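Local coordinates for protein homoserine O-acetyltransferase (Bacillus anthracis str. 'Ames Ancestor', PDB 3I1I) that probably transfers an acetyl group from acetyl-CoA to the hydroxyl of homoserine, as homoserine O-acetyltransferases do on the route to methionine, at residues Asp92-Asn96 / Phe124-Thr128. Sequence-based numbering, arbitrary orientation.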
ATOM      1  N   ASP A  92     -16.813  21.377   9.143  1.00 23.09           N
ATOM      2  CA  ASP A  92     -16.227  20.054   9.259  1.00 23.33           C
ATOM      3  C   ASP A  92     -16.961  19.046   8.338  1.00 23.30           C
ATOM      4  O   ASP A  92     -18.170  18.963   8.357  1.00 23.50           O
ATOM      5  CB  ASP A  92     -16.358  19.498  10.685  1.00 23.71           C
ATOM      6  CG  ASP A  92     -15.607  20.297  11.739  1.00 23.58           C
ATOM      7  OD1 ASP A  92     -14.483  20.784  11.487  1.00 21.19           O
ATOM      8  OD2 ASP A  92     -16.162  20.369  12.862  1.00 24.48           O
ATOM      9  N   ASN A  93     -16.213  18.237   7.598  1.00 22.91           N
ATOM     10  CA  ASN A  93     -16.782  17.214   6.747  1.00 22.54           C
ATOM     11  C   ASN A  93     -17.319  16.031   7.554  1.00 22.59           C
ATOM     12  O   ASN A  93     -16.816  15.723   8.656  1.00 22.07           O
ATOM     13  CB  ASN A  93     -15.721  16.733   5.766  1.00 22.26           C
ATOM     14  CG  ASN A  93     -15.264  17.802   4.840  1.00 22.35           C
ATOM     15  OD1 ASN A  93     -15.941  18.812   4.653  1.00 24.09           O
ATOM     16  ND2 ASN A  93     -14.106  17.590   4.217  1.00 22.06           N
ATOM     17  N   LEU A  94     -18.347  15.374   7.023  1.00 22.55           N
ATOM     18  CA  LEU A  94     -18.753  14.044   7.540  1.00 23.70           C
ATOM     19  C   LEU A  94     -17.537  13.053   7.684  1.00 23.09           C
ATOM     20  O   LEU A  94     -16.571  13.121   6.907  1.00 22.16           O
ATOM     21  CB  LEU A  94     -19.766  13.391   6.585  1.00 24.45           C
ATOM     22  CG  LEU A  94     -21.251  13.766   6.563  1.00 26.41           C
ATOM     23  CD1 LEU A  94     -21.880  13.123   5.311  1.00 25.99           C
ATOM     24  CD2 LEU A  94     -21.942  13.287   7.864  1.00 25.16           C
ATOM     25  N   CYS A  95     -17.619  12.160   8.663  1.00 22.46           N
ATOM     26  CA  CYS A  95     -16.555  11.220   8.971  1.00 23.12           C
ATOM     27  C   CYS A  95     -15.169  11.870   9.120  1.00 24.03           C
ATOM     28  O   CYS A  95     -14.148  11.265   8.737  1.00 22.95           O
ATOM     29  CB  CYS A  95     -16.482  10.151   7.900  1.00 23.50           C
ATOM     30  SG  CYS A  95     -18.033   9.279   7.696  1.00 23.29           S
ATOM     31  N   ASN A  96     -15.131  13.078   9.695  1.00 24.35           N
ATOM     32  CA  ASN A  96     -13.877  13.773   9.864  1.00 25.26           C
ATOM     33  C   ASN A  96     -12.923  12.822  10.562  1.00 26.24           C
ATOM     34  O   ASN A  96     -13.312  12.172  11.535  1.00 27.18           O
ATOM     35  CB  ASN A  96     -14.051  15.054  10.675  1.00 24.23           C
ATOM     36  CG  ASN A  96     -12.800  15.903  10.672  1.00 24.93           C
ATOM     37  OD1 ASN A  96     -11.851  15.621  11.401  1.00 21.98           O
ATOM     38  ND2 ASN A  96     -12.794  16.966   9.864  1.00 24.21           N
ATOM     39  N   PHE A 124     -22.217   2.646   9.568  1.00 26.58           N
ATOM     40  CA  PHE A 124     -22.356   4.013   9.062  1.00 26.06           C
ATOM     41  C   PHE A 124     -22.581   4.024   7.552  1.00 25.69           C
ATOM     42  O   PHE A 124     -22.012   3.218   6.833  1.00 25.39           O
ATOM     43  CB  PHE A 124     -21.163   4.892   9.424  1.00 26.46           C
ATOM     44  CG  PHE A 124     -21.454   6.355   9.288  1.00 26.48           C
ATOM     45  CD1 PHE A 124     -22.130   7.026  10.296  1.00 27.28           C
ATOM     46  CD2 PHE A 124     -21.111   7.039   8.138  1.00 25.28           C
ATOM     47  CE1 PHE A 124     -22.436   8.366  10.184  1.00 27.88           C
ATOM     48  CE2 PHE A 124     -21.407   8.384   8.007  1.00 25.97           C
ATOM     49  CZ  PHE A 124     -22.084   9.053   9.027  1.00 27.63           C
ATOM     50  N   PRO A 125     -23.432   4.932   7.060  1.00 25.67           N
ATOM     51  CA  PRO A 125     -23.668   4.894   5.623  1.00 25.65           C
ATOM     52  C   PRO A 125     -22.516   5.466   4.826  1.00 25.33           C
ATOM     53  O   PRO A 125     -21.811   6.343   5.297  1.00 24.89           O
ATOM     54  CB  PRO A 125     -24.892   5.791   5.431  1.00 25.80           C
ATOM     55  CG  PRO A 125     -24.893   6.694   6.601  1.00 26.30           C
ATOM     56  CD  PRO A 125     -24.299   5.907   7.740  1.00 25.98           C
ATOM     57  N   VAL A 126     -22.358   4.967   3.613  1.00 24.72           N
ATOM     58  CA  VAL A 126     -21.437   5.534   2.674  1.00 24.05           C
ATOM     59  C   VAL A 126     -21.872   6.949   2.362  1.00 24.90           C
ATOM     60  O   VAL A 126     -23.094   7.195   2.079  1.00 25.68           O
ATOM     61  CB  VAL A 126     -21.407   4.711   1.389  1.00 24.20           C
ATOM     62  CG1 VAL A 126     -20.574   5.426   0.329  1.00 21.22           C
ATOM     63  CG2 VAL A 126     -20.885   3.270   1.707  1.00 22.47           C
ATOM     64  N   PHE A 127     -20.897   7.864   2.421  1.00 23.84           N
ATOM     65  CA  PHE A 127     -21.108   9.234   2.019  1.00 23.68           C
ATOM     66  C   PHE A 127     -20.221   9.639   0.850  1.00 23.78           C
ATOM     67  O   PHE A 127     -19.138   9.085   0.661  1.00 23.44           O
ATOM     68  CB  PHE A 127     -20.883  10.188   3.211  1.00 23.72           C
ATOM     69  CG  PHE A 127     -19.438  10.600   3.426  1.00 21.88           C
ATOM     70  CD1 PHE A 127     -18.981  11.805   2.943  1.00 20.44           C
ATOM     71  CD2 PHE A 127     -18.559   9.784   4.135  1.00 21.49           C
ATOM     72  CE1 PHE A 127     -17.680  12.208   3.148  1.00 22.73           C
ATOM     73  CE2 PHE A 127     -17.243  10.157   4.344  1.00 20.30           C
ATOM     74  CZ  PHE A 127     -16.791  11.372   3.846  1.00 22.16           C
ATOM     75  N   THR A 128     -20.694  10.650   0.116  1.00 23.27           N
ATOM     76  CA  THR A 128     -19.955  11.292  -0.938  1.00 22.79           C
ATOM     77  C   THR A 128     -19.771  12.768  -0.612  1.00 22.99           C
ATOM     78  O   THR A 128     -20.348  13.297   0.339  1.00 22.32           O
ATOM     79  CB  THR A 128     -20.725  11.227  -2.247  1.00 23.66           C
ATOM     80  OG1 THR A 128     -21.894  12.073  -2.169  1.00 22.09           O
ATOM     81  CG2 THR A 128     -21.112   9.790  -2.537  1.00 21.75           C
TER
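F127 and L94 bury the most surface here, and the two side chains lie alongside, each directed toward the other's backbone. The heavy-atom geometry fits a CH-pi contact: L94 CB stands 4.1 Å from the centroid of the F127 ring and only 14° off the ring normal, so it lies over the face, displaced somewhat toward the rim. One branch of the leucine continues along the phenylalanine to its root, L94 CD1 coming to 3.7 Å from F127 CB. F127 CG lies between the backbone N and the carbonyl carbon (chi1 85°), which carries the ring toward the 92-96 segment. The backbone of L94 also takes part, with L94 O 3.5 Å from F127 CZ.

C95 follows L94 in a type II turn from N93 to N96, and its thiol reaches both aromatic residues. C95 SG is 3.6 Å from F127 CE2. On its other approach, C95 SG comes to 3.5 Å from F124 CE2. The sulfur lies oblique to each ring, neither squarely over a face nor in the edge. These are two sulfur-aromatic contacts made by one sulfur. L94 CD2 approaches the edge of F124 more loosely, 4.4 Å from F124 CZ.

All four touching residues are buried. Helix 129-142 adds M135 against L94 and V132 against F127, while Y282 and T283 of helix 277-289 adjoin C95; T128 caps the N-terminus of helix 129-142. The contact thus joins the turn just after strand 87-91 to the residues leading into the next helix, closing an excursion without helix or strand within a strand-to-helix connection of the alpha/beta hydrolase fold.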